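Carbohydrate kinase (Agrobacterium tumefaciens, PDB 2NWH) probably transfers a phosphate group from ATP to a sugar or related small molecule, as pfkB-family kinases of the ribokinase clan do. Local coordinates at residues D15-E21 against Y95-R101; N44-L49 against D255-S259; L9-H13 against I59-G63; V247-G252 against A282-V286. One frame throughout, in Å; residues are numbered along the deposited sequence. Where two conformers were deposited one is given.

Contact 1 of 4, residues D15-E21 against Y95-R101. With CA (calcium ion), chain C.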
loop_
_atom_site.group_PDB
_atom_site.type_symbol
_atom_site.label_atom_id
_atom_site.label_comp_id
_atom_site.label_asym_id
_atom_site.label_seq_id
_atom_site.Cartn_x
_atom_site.Cartn_y
_atom_site.Cartn_z
ATOM N N ASP A 15 4.283 14.319 2.181
ATOM C CA ASP A 15 4.765 14.428 0.827
ATOM C C ASP A 15 4.698 15.903 0.461
ATOM O O ASP A 15 3.611 16.477 0.380
ATOM C CB ASP A 15 3.891 13.590 -0.106
ATOM C CG ASP A 15 4.324 13.658 -1.552
ATOM O OD1 ASP A 15 4.547 14.775 -2.097
ATOM O OD2 ASP A 15 4.405 12.584 -2.168
ATOM N N ARG A 16 5.868 16.494 0.240
ATOM C CA ARG A 16 5.976 17.918 -0.067
ATOM C C ARG A 16 6.538 18.061 -1.486
ATOM O O ARG A 16 7.625 17.540 -1.809
ATOM C CB ARG A 16 6.891 18.616 0.982
ATOM C CG ARG A 16 6.346 18.456 2.446
ATOM C CD ARG A 16 7.085 19.346 3.477
ATOM N NE ARG A 16 6.810 20.754 3.202
ATOM C CZ ARG A 16 7.699 21.612 2.694
ATOM N NH1 ARG A 16 8.937 21.215 2.422
ATOM N NH2 ARG A 16 7.334 22.869 2.425
ATOM N N ARG A 17 5.812 18.787 -2.317
ATOM C CA ARG A 17 6.172 18.928 -3.710
ATOM C C ARG A 17 6.292 20.422 -4.021
ATOM O O ARG A 17 5.338 21.182 -3.854
ATOM C CB ARG A 17 5.092 18.246 -4.545
ATOM C CG ARG A 17 5.365 18.052 -6.042
ATOM C CD ARG A 17 4.266 17.095 -6.587
ATOM N NE ARG A 17 4.466 16.704 -7.986
ATOM C CZ ARG A 17 3.766 15.759 -8.614
ATOM N NH1 ARG A 17 2.792 15.104 -7.982
ATOM N NH2 ARG A 17 4.025 15.486 -9.889
ATOM N N GLY A 18 7.490 20.835 -4.432
ATOM C CA GLY A 18 7.763 22.216 -4.788
ATOM C C GLY A 18 7.916 22.323 -6.301
ATOM O O GLY A 18 8.677 21.560 -6.909
ATOM N N MET A 19 7.164 23.223 -6.924
ATOM C CA MET A 19 7.234 23.355 -8.348
ATOM C C MET A 19 7.759 24.726 -8.690
ATOM O O MET A 19 7.305 25.721 -8.153
ATOM C CB MET A 19 5.844 23.166 -8.991
ATOM C CG MET A 19 5.839 23.391 -10.524
ATOM S SD MET A 19 4.274 22.805 -11.327
ATOM C CE MET A 19 4.747 21.082 -11.434
ATOM N N ILE A 20 8.733 24.750 -9.582
ATOM C CA ILE A 20 9.293 25.963 -10.139
ATOM C C ILE A 20 8.253 26.678 -11.022
ATOM O O ILE A 20 7.544 26.055 -11.841
ATOM C CB ILE A 20 10.566 25.653 -10.926
ATOM C CG1 ILE A 20 11.645 25.031 -9.977
ATOM C CG2 ILE A 20 11.056 26.926 -11.655
ATOM C CD1 ILE A 20 12.840 24.322 -10.746
ATOM N N GLU A 21 8.185 28.000 -10.849
ATOM C CA GLU A 21 7.151 28.815 -11.492
ATOM C C GLU A 21 7.540 29.360 -12.853
ATOM O O GLU A 21 6.676 29.802 -13.591
ATOM C CB GLU A 21 6.741 29.956 -10.575
ATOM C CG GLU A 21 6.073 29.503 -9.334
ATOM C CD GLU A 21 6.013 30.627 -8.263
ATOM O OE1 GLU A 21 6.502 31.756 -8.505
ATOM O OE2 GLU A 21 5.465 30.350 -7.171
ATOM N N TYR A 95 8.914 12.956 2.299
ATOM C CA TYR A 95 9.412 12.863 0.936
ATOM C C TYR A 95 9.269 14.296 0.329
ATOM O O TYR A 95 8.176 14.843 0.264
ATOM C CB TYR A 95 8.572 11.820 0.145
ATOM C CG TYR A 95 8.911 11.775 -1.312
ATOM C CD1 TYR A 95 10.005 11.014 -1.779
ATOM C CD2 TYR A 95 8.165 12.510 -2.233
ATOM C CE1 TYR A 95 10.355 10.988 -3.114
ATOM C CE2 TYR A 95 8.511 12.499 -3.573
ATOM C CZ TYR A 95 9.589 11.722 -4.005
ATOM O OH TYR A 95 9.881 11.741 -5.347
ATOM N N THR A 96 10.377 14.899 -0.085
ATOM C CA THR A 96 10.365 16.277 -0.602
ATOM C C THR A 96 10.893 16.273 -2.027
ATOM O O THR A 96 11.997 15.823 -2.248
ATOM C CB THR A 96 11.268 17.143 0.281
ATOM O OG1 THR A 96 10.818 17.053 1.644
ATOM C CG2 THR A 96 11.289 18.614 -0.227
ATOM N N ALA A 97 10.085 16.711 -3.001
ATOM C CA ALA A 97 10.513 16.746 -4.396
ATOM C C ALA A 97 10.523 18.186 -4.891
ATOM O O ALA A 97 9.634 19.010 -4.540
ATOM C CB ALA A 97 9.557 15.909 -5.268
ATOM N N ILE A 98 11.480 18.489 -5.741
ATOM C CA ILE A 98 11.420 19.757 -6.451
ATOM C C ILE A 98 11.259 19.433 -7.949
ATOM O O ILE A 98 12.051 18.671 -8.510
ATOM C CB ILE A 98 12.655 20.597 -6.131
ATOM C CG1 ILE A 98 12.685 20.984 -4.620
ATOM C CG2 ILE A 98 12.776 21.774 -7.126
ATOM C CD1 ILE A 98 13.918 21.792 -4.242
ATOM N N LEU A 99 10.233 20.002 -8.568
ATOM C CA LEU A 99 9.875 19.765 -9.984
ATOM C C LEU A 99 10.005 21.043 -10.801
ATOM O O LEU A 99 9.807 22.170 -10.290
ATOM C CB LEU A 99 8.419 19.305 -10.103
ATOM C CG LEU A 99 7.925 17.901 -9.734
ATOM C CD1 LEU A 99 8.215 17.589 -8.313
ATOM C CD2 LEU A 99 6.402 17.907 -10.003
ATOM N N GLU A 100 10.341 20.861 -12.070
ATOM C CA GLU A 100 10.316 21.942 -13.059
ATOM C C GLU A 100 8.866 22.340 -13.297
ATOM O O GLU A 100 7.951 21.610 -12.910
ATOM C CB GLU A 100 10.960 21.435 -14.357
ATOM C CG GLU A 100 12.462 21.129 -14.148
ATOM C CD GLU A 100 13.205 21.001 -15.457
ATOM O OE1 GLU A 100 13.378 19.840 -15.883
ATOM O OE2 GLU A 100 13.607 22.042 -16.045
ATOM N N ARG A 101 8.647 23.482 -13.941
ATOM C CA ARG A 101 7.287 23.956 -14.244
ATOM C C ARG A 101 6.498 22.966 -15.123
ATOM O O ARG A 101 5.248 22.938 -15.096
ATOM C CB ARG A 101 7.379 25.305 -14.982
ATOM C CG ARG A 101 6.115 26.103 -14.913
ATOM C CD ARG A 101 6.198 27.287 -15.857
ATOM N NE ARG A 101 5.004 28.112 -15.785
ATOM C CZ ARG A 101 4.770 29.172 -16.557
ATOM N NH1 ARG A 101 5.671 29.562 -17.446
ATOM N NH2 ARG A 101 3.643 29.872 -16.391
HETATM CA CA CA C . 5.459 32.500 -6.143
HETATM O O HOH W 1 10.576 19.114 3.242
HETATM O O HOH W 2 7.406 31.925 -4.793
HETATM O O HOH W 3 3.316 31.218 -5.986
#
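Arg17 lies against Leu99 across these two parallel strands, on a slant, since Leu99 lies two residues beyond Ala97, the partner of Arg17. The arginine chain runs straight out from CG to NE, and its Arg17 CG packs on Leu99 CD1 at 3.7 Å. Leu99 CD2 sits at the edge of the guanidinium, in plane, but closer to it than a normal van der Waals distance, so that detail is doubtful. Met19, directly across from Leu99, reaches the same methyl: its thioether bends at the last torsion (chi3 -82°), which brings Met19 CE to 3.9 Å from Leu99 CD2. Further back on this face, Asp15 and Tyr95 point the same way side by side.

On the face of Arg16 and Thr96 the link is polar: a water accepts from Arg16 NH1 at 2.8 Å and also meets Thr96 OG1, while Arg16 NE is taken by a salt bridge to Glu36. Beneath these groups runs a regular parallel ladder, from Arg16 N to Tyr95 O (2.8 Å) through to Ile20 N to Leu99 O (2.9 Å). Past its end, Glu21 O lies over one face of the Arg101 guanidinium without a hydrogen bond, and Glu21 holds a calcium ion with both carboxylate oxygens, OE2 at 2.4 Å, beside two waters.

The pair forms the middle of a four-stranded sheet of the kind that serves pfkB kinases as a lid. Strand 32-39 runs antiparallel beside 13-20, where Trp34 makes a cation-pi contact with Arg16; strand 105-111 flanks 94-99, with Leu105 and Ala108 against Ala97.

Contact 2 of 4, residues N44-L49 against D255-S259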
loop_
_atom_site.group_PDB
_atom_site.type_symbol
_atom_site.label_atom_id
_atom_site.label_comp_id
_atom_site.label_asym_id
_atom_site.label_seq_id
_atom_site.Cartn_x
_atom_site.Cartn_y
_atom_site.Cartn_z
ATOM N N ASN A 44 -1.777 5.100 2.620
ATOM C CA ASN A 44 -2.635 5.256 1.422
ATOM C C ASN A 44 -3.606 4.058 1.339
ATOM O O ASN A 44 -4.817 4.224 1.070
ATOM C CB ASN A 44 -1.762 5.390 0.169
ATOM C CG ASN A 44 -1.093 6.764 0.057
ATOM O OD1 ASN A 44 -1.470 7.686 0.740
ATOM N ND2 ASN A 44 -0.070 6.870 -0.764
ATOM N N ALA A 45 -3.093 2.854 1.627
ATOM C CA ALA A 45 -3.978 1.680 1.614
ATOM C C ALA A 45 -5.035 1.804 2.723
ATOM O O ALA A 45 -6.197 1.417 2.537
ATOM C CB ALA A 45 -3.146 0.383 1.735
ATOM N N ALA A 46 -4.648 2.354 3.891
ATOM C CA ALA A 46 -5.588 2.501 5.019
ATOM C C ALA A 46 -6.724 3.399 4.603
ATOM O O ALA A 46 -7.880 3.057 4.851
ATOM C CB ALA A 46 -4.899 3.111 6.261
ATOM N N ARG A 47 -6.398 4.558 4.035
ATOM C CA ARG A 47 -7.428 5.469 3.530
ATOM C C ARG A 47 -8.295 4.754 2.538
ATOM O O ARG A 47 -9.522 4.903 2.587
ATOM C CB ARG A 47 -6.780 6.706 2.888
ATOM C CG ARG A 47 -6.144 7.637 3.956
ATOM C CD ARG A 47 -5.873 8.997 3.355
ATOM N NE ARG A 47 -4.854 8.983 2.291
ATOM C CZ ARG A 47 -4.308 10.075 1.754
ATOM N NH1 ARG A 47 -4.766 11.273 2.118
ATOM N NH2 ARG A 47 -3.370 9.966 0.798
ATOM N N ASN A 48 -7.686 3.999 1.635
ATOM C CA ASN A 48 -8.490 3.331 0.590
ATOM C C ASN A 48 -9.461 2.340 1.182
ATOM O O ASN A 48 -10.622 2.283 0.763
ATOM C CB ASN A 48 -7.616 2.628 -0.456
ATOM C CG ASN A 48 -6.790 3.612 -1.282
ATOM O OD1 ASN A 48 -7.058 4.802 -1.270
ATOM N ND2 ASN A 48 -5.788 3.105 -2.001
ATOM N N LEU A 49 -8.988 1.529 2.135
ATOM C CA LEU A 49 -9.853 0.558 2.787
ATOM C C LEU A 49 -10.996 1.221 3.514
ATOM O O LEU A 49 -12.129 0.718 3.495
ATOM C CB LEU A 49 -9.035 -0.341 3.747
ATOM C CG LEU A 49 -8.139 -1.293 2.950
ATOM C CD1 LEU A 49 -6.919 -1.777 3.813
ATOM C CD2 LEU A 49 -8.965 -2.447 2.342
ATOM N N ASP A 255 -1.333 1.049 -3.987
ATOM C CA ASP A 255 -2.294 1.159 -2.898
ATOM C C ASP A 255 -3.703 0.744 -3.299
ATOM O O ASP A 255 -4.444 0.160 -2.489
ATOM C CB ASP A 255 -2.304 2.585 -2.255
ATOM C CG ASP A 255 -2.401 3.764 -3.290
ATOM O OD1 ASP A 255 -1.474 3.911 -4.114
ATOM O OD2 ASP A 255 -3.361 4.585 -3.242
ATOM N N ALA A 256 -4.094 1.110 -4.520
ATOM C CA ALA A 256 -5.454 0.971 -4.929
ATOM C C ALA A 256 -5.742 -0.500 -5.261
ATOM O O ALA A 256 -6.737 -1.035 -4.840
ATOM C CB ALA A 256 -5.761 1.927 -6.131
ATOM N N MET A 257 -4.883 -1.141 -6.039
ATOM C CA MET A 257 -5.005 -2.563 -6.338
ATOM C C MET A 257 -5.120 -3.365 -5.017
ATOM O O MET A 257 -6.061 -4.169 -4.796
ATOM C CB MET A 257 -3.759 -2.971 -7.141
ATOM C CG MET A 257 -3.460 -4.468 -7.248
ATOM S SD MET A 257 -4.570 -5.313 -8.384
ATOM C CE MET A 257 -5.454 -6.330 -7.234
ATOM N N ALA A 258 -4.160 -3.116 -4.124
ATOM C CA ALA A 258 -4.101 -3.823 -2.831
ATOM C C ALA A 258 -5.412 -3.636 -2.098
ATOM O O ALA A 258 -6.045 -4.615 -1.660
ATOM C CB ALA A 258 -2.909 -3.304 -1.963
ATOM N N SER A 259 -5.846 -2.371 -1.992
ATOM C CA SER A 259 -7.045 -2.076 -1.245
ATOM C C SER A 259 -8.255 -2.768 -1.823
ATOM O O SER A 259 -9.057 -3.275 -1.065
ATOM C CB SER A 259 -7.265 -0.581 -1.221
ATOM O OG SER A 259 -6.049 -0.023 -0.711
HETATM O O HOH W 4 0.757 4.427 -2.373
#
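Asn48 and Asp255 supply the polar link between helices 41-51 and 255-266, whose short segments cross at -48° with axes 8.7 Å apart. Asn48 ND2 donates to Asp255 OD2 at 3.1 Å, reaching it on the anti side of the carboxylate, with the acceptor in the plane of the amide. The same nitrogen makes a weak bond of 3.3 Å to Asp255 O. The second carboxylate oxygen, OD1, accepts a hydrogen bond from a water that in turn accepts from Asn44 ND2.

Van der Waals contact fills the rest. Asn44 CB rests on Asp255 CB at 3.7 Å. One turn on, Ser259 CB lies 3.3 Å from Asn48 CB, and Leu49 CD2 comes to 3.5 Å from Ser259 O. Small Ala45 and Ser259 let the helices close up here, with Leu139 of strand 137-141 against Ala45 and Leu49.

Chemically this is a buried helix joint with a polar link at its Asp255 end. One good and one weak hydrogen bond from the Asn48 amide, with a bridging water, tie Asp255 to the neighbouring helix, probably restricting how its carboxylate can turn. Asp255 matches the aspartate of the GAGD signature, which in pfkB kinases acts as catalytic base, so it probably has that role here.

Contact 3 of 4, residues L9-H13 against I59-G63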
loop_
_atom_site.group_PDB
_atom_site.type_symbol
_atom_site.label_atom_id
_atom_site.label_comp_id
_atom_site.label_asym_id
_atom_site.label_seq_id
_atom_site.Cartn_x
_atom_site.Cartn_y
_atom_site.Cartn_z
ATOM N N LEU A 9 -0.170 -1.379 10.000
ATOM C CA LEU A 9 1.097 -1.022 10.647
ATOM C C LEU A 9 2.128 -0.759 9.548
ATOM O O LEU A 9 2.538 -1.669 8.824
ATOM C CB LEU A 9 1.552 -2.137 11.597
ATOM C CG LEU A 9 0.495 -2.501 12.623
ATOM C CD1 LEU A 9 -0.212 -3.798 12.209
ATOM C CD2 LEU A 9 1.209 -2.726 13.984
ATOM N N GLY A 10 2.540 0.488 9.403
ATOM C CA GLY A 10 3.299 0.856 8.229
ATOM C C GLY A 10 3.645 2.322 8.217
ATOM O O GLY A 10 3.677 2.964 9.260
ATOM N N GLY A 11 3.927 2.821 7.025
ATOM C CA GLY A 11 4.397 4.159 6.865
ATOM C C GLY A 11 3.280 5.121 6.644
ATOM O O GLY A 11 2.209 4.791 6.094
ATOM N N ALA A 12 3.543 6.341 7.087
ATOM C CA ALA A 12 2.645 7.436 6.910
ATOM C C ALA A 12 3.577 8.630 6.961
ATOM O O ALA A 12 4.171 8.910 7.979
ATOM C CB ALA A 12 1.580 7.464 8.045
ATOM N N HIS A 13 3.769 9.302 5.823
ATOM C CA HIS A 13 4.784 10.382 5.750
ATOM C C HIS A 13 4.114 11.632 5.158
ATOM O O HIS A 13 3.021 11.555 4.605
ATOM C CB HIS A 13 6.039 9.964 4.915
ATOM C CG HIS A 13 5.775 9.536 3.484
ATOM N ND1 HIS A 13 5.439 10.406 2.466
ATOM C CD2 HIS A 13 5.914 8.329 2.894
ATOM C CE1 HIS A 13 5.332 9.746 1.323
ATOM N NE2 HIS A 13 5.622 8.481 1.555
ATOM N N ILE A 59 -1.284 2.380 12.846
ATOM C CA ILE A 59 -0.205 2.688 13.780
ATOM C C ILE A 59 1.038 2.945 12.913
ATOM O O ILE A 59 1.549 2.017 12.234
ATOM C CB ILE A 59 0.069 1.504 14.706
ATOM C CG1 ILE A 59 -1.160 1.162 15.542
ATOM C CG2 ILE A 59 1.255 1.843 15.733
ATOM C CD1 ILE A 59 -0.984 -0.238 16.288
ATOM N N ALA A 60 1.467 4.219 12.882
ATOM C CA ALA A 60 2.695 4.601 12.187
ATOM C C ALA A 60 3.604 5.429 13.103
ATOM O O ALA A 60 3.097 6.268 13.872
ATOM C CB ALA A 60 2.358 5.391 10.966
ATOM N N PRO A 61 4.931 5.251 12.992
ATOM C CA PRO A 61 5.870 6.137 13.725
ATOM C C PRO A 61 5.561 7.567 13.310
ATOM O O PRO A 61 5.277 7.836 12.127
ATOM C CB PRO A 61 7.244 5.691 13.230
ATOM C CG PRO A 61 7.057 4.194 12.940
ATOM C CD PRO A 61 5.674 4.247 12.194
ATOM N N ARG A 62 5.514 8.468 14.280
ATOM C CA ARG A 62 5.071 9.834 14.026
ATOM C C ARG A 62 5.966 10.774 14.842
ATOM O O ARG A 62 6.308 10.473 15.976
ATOM C CB ARG A 62 3.639 9.989 14.497
ATOM C CG ARG A 62 3.019 11.358 14.380
ATOM C CD ARG A 62 2.727 11.781 12.903
ATOM N NE ARG A 62 1.967 10.719 12.186
ATOM C CZ ARG A 62 0.671 10.437 12.363
ATOM N NH1 ARG A 62 -0.099 11.129 13.206
ATOM N NH2 ARG A 62 0.134 9.426 11.685
ATOM N N GLY A 63 6.275 11.935 14.285
ATOM C CA GLY A 63 6.990 12.976 15.039
ATOM C C GLY A 63 6.107 13.887 15.894
ATOM O O GLY A 63 4.888 13.865 15.783
HETATM O O HOH W 5 3.391 9.181 10.736
#
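Ala60 and Ala12 meet methyl to methyl, CB to CB at 3.7 Å, where the chain leaving strand 5-9 passes strand 55-63. Ala60 CB also presses on Gly10 O at 3.2 Å. At the strand end Leu9 and Ile59 lie side by side and point the same way, Leu9 CD2 being 4.0 Å from Ile59 CD1. Their parallel pairing is already loosening: the bond from Gly10 N to Ile59 O is weak at 3.4 Å.

Beyond the alanines the two segments are joined through a water. It donates to Ala12 O at 2.9 Å and to Pro61 O at 2.7 Å, and accepts from Arg62 NE, in the plane of the guanidinium. The Arg62 side chain leaves with CG opposite the backbone N (chi1 177°) and then bends at chi2 and chi3, which brings NE round to this water. A salt bridge to Asp82 holds the far end of the guanidinium, and Val71 of helix 66-77 packs against both Ala12 and Arg62. Asp141 accepts from Gly11 N, and Ala12 N donates to the hydroxyl of Tyr115.

Gly10 O has no hydrogen-bonding partner despite its burial. The chemistry is therefore that of a strand pair coming apart: methyl packing and one three-way water take over where direct backbone bonds stop, as the chain crosses from the large sheet toward strand 13-20.

Contact 4 of 4, residues V247-G252 against A282-V286. With NA (sodium ion), chain E.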
loop_
_atom_site.group_PDB
_atom_site.type_symbol
_atom_site.label_atom_id
_atom_site.label_comp_id
_atom_site.label_asym_id
_atom_site.label_seq_id
_atom_site.Cartn_x
_atom_site.Cartn_y
_atom_site.Cartn_z
ATOM N N VAL A 247 -11.172 -1.110 -20.055
ATOM C CA VAL A 247 -10.175 -0.209 -19.485
ATOM C C VAL A 247 -8.754 -0.749 -19.756
ATOM O O VAL A 247 -8.462 -1.944 -19.509
ATOM C CB VAL A 247 -10.472 0.138 -17.981
ATOM C CG1 VAL A 247 -10.464 -1.119 -17.087
ATOM C CG2 VAL A 247 -9.508 1.218 -17.454
ATOM N N LYS A 248 -7.912 0.137 -20.305
ATOM C CA LYS A 248 -6.571 -0.202 -20.803
ATOM C C LYS A 248 -5.448 -0.027 -19.781
ATOM O O LYS A 248 -4.286 -0.304 -20.088
ATOM C CB LYS A 248 -6.236 0.625 -22.053
ATOM C CG LYS A 248 -7.336 0.693 -23.083
ATOM C CD LYS A 248 -7.651 -0.672 -23.664
ATOM C CE LYS A 248 -8.476 -0.545 -24.971
ATOM N NZ LYS A 248 -9.633 0.405 -24.852
ATOM N N ASP A 249 -5.785 0.460 -18.587
ATOM C CA ASP A 249 -4.830 0.556 -17.475
ATOM C C ASP A 249 -5.556 0.239 -16.184
ATOM O O ASP A 249 -6.489 0.947 -15.797
ATOM C CB ASP A 249 -4.197 1.956 -17.398
ATOM C CG ASP A 249 -2.958 2.003 -16.488
ATOM O OD1 ASP A 249 -2.623 0.990 -15.823
ATOM O OD2 ASP A 249 -2.307 3.073 -16.414
ATOM N N VAL A 250 -5.110 -0.839 -15.544
ATOM C CA VAL A 250 -5.658 -1.342 -14.289
ATOM C C VAL A 250 -4.545 -1.471 -13.214
ATOM O O VAL A 250 -4.621 -2.300 -12.291
ATOM C CB VAL A 250 -6.367 -2.701 -14.540
ATOM C CG1 VAL A 250 -7.596 -2.505 -15.469
ATOM C CG2 VAL A 250 -5.372 -3.751 -15.153
ATOM N N THR A 251 -3.510 -0.644 -13.338
ATOM C CA THR A 251 -2.395 -0.660 -12.371
ATOM C C THR A 251 -2.048 0.775 -11.895
ATOM O O THR A 251 -2.025 1.724 -12.698
ATOM C CB THR A 251 -1.138 -1.343 -12.969
ATOM O OG1 THR A 251 -0.697 -0.597 -14.120
ATOM C CG2 THR A 251 -1.454 -2.785 -13.397
ATOM N N GLY A 252 -1.763 0.932 -10.602
ATOM C CA GLY A 252 -1.324 2.223 -10.084
ATOM C C GLY A 252 -0.079 2.153 -9.236
ATOM O O GLY A 252 0.722 1.187 -9.324
ATOM N N ALA A 282 -7.711 0.125 -9.051
ATOM C CA ALA A 282 -6.523 0.721 -9.700
ATOM C C ALA A 282 -6.904 1.648 -10.895
ATOM O O ALA A 282 -6.429 2.821 -10.977
ATOM C CB ALA A 282 -5.575 -0.427 -10.163
ATOM N N ALA A 283 -7.799 1.148 -11.745
ATOM C CA ALA A 283 -8.271 1.861 -12.972
ATOM C C ALA A 283 -8.899 3.189 -12.598
ATOM O O ALA A 283 -8.698 4.180 -13.285
ATOM C CB ALA A 283 -9.297 0.989 -13.757
ATOM N N ILE A 284 -9.658 3.213 -11.500
ATOM C CA ILE A 284 -10.335 4.430 -11.089
ATOM C C ILE A 284 -9.285 5.502 -10.813
ATOM O O ILE A 284 -9.484 6.636 -11.176
ATOM C CB ILE A 284 -11.180 4.211 -9.835
ATOM C CG1 ILE A 284 -12.457 3.433 -10.205
ATOM C CG2 ILE A 284 -11.520 5.562 -9.075
ATOM C CD1 ILE A 284 -13.130 2.823 -8.930
ATOM N N THR A 285 -8.195 5.111 -10.185
ATOM C CA THR A 285 -7.138 6.073 -9.747
ATOM C C THR A 285 -6.277 6.567 -10.905
ATOM O O THR A 285 -5.486 7.501 -10.745
ATOM C CB THR A 285 -6.205 5.462 -8.667
ATOM O OG1 THR A 285 -5.358 4.438 -9.231
ATOM C CG2 THR A 285 -7.040 4.900 -7.499
ATOM N N VAL A 286 -6.397 5.936 -12.071
ATOM C CA VAL A 286 -5.512 6.305 -13.199
ATOM C C VAL A 286 -6.296 6.567 -14.487
ATOM O O VAL A 286 -5.704 6.720 -15.553
ATOM C CB VAL A 286 -4.401 5.257 -13.442
ATOM C CG1 VAL A 286 -3.472 5.154 -12.226
ATOM C CG2 VAL A 286 -5.013 3.864 -13.816
HETATM NA NA NA E . -0.805 1.899 -14.707
HETATM O O HOH W 6 -7.687 3.609 -15.919
#
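Val250 O is buried against a methyl group with no hydrogen-bonding partner: Ala282 CB sits 3.0 Å from it, a tight approach. No direct hydrogen bond crosses between 247-252 and 282-286. A water does the joining, donating to Asp249 O and to Ala283 O, both at 2.9 Å.

The rest is van der Waals contact, partly methyl on methyl, partly methyl on carboxylate. Val247 CG2 meets Ala283 CB at 3.7 Å, and Val286 crosses Asp249 at about a right angle, its CG2 3.8 Å from Asp249 OD2. Val286 thereby backs a carboxylate whose two oxygens grip a sodium ion, Asp249 OD1 at 2.3 Å. Thr251 completes the protein's share with O and OG1, the hydroxyl placed by a first torsion of 62°. An Asx turn, Thr251 N to Asp249 OD1, folds the loop round the ion. A monovalent-cation site in this loop is consistent with those of ribokinase relatives.

The loop leads straight into helix 255-266, while Gly224 and Ala225, just past strand 219-223, bond to Thr251 and Val250. Met304 of helix 298-305 packs on Ala283 and on Ile284, whose side chain points away from the loop.

Contacts 2 and 3 are buried, and contacts 1 and 4 only partly so. Contact 1, farthest from the chain centre, is a regular backbone ladder in the small sheet; contact 3 belongs to the large one, where such pairing fades into methyls and water. The two touch at Tyr95 CB and His13 CE1, since 9-13 leads into the strand holding 15-21. Contact 2 packs helix on helix, by amide and carboxylate, and meets contact 4 where Ala256 CB lies against Thr285 CG2. Unlike the other three, contact 4 has its polar link across the segments through water alone. Metals lie at contacts 1 and 4: calcium at a strand end, sodium in a loop.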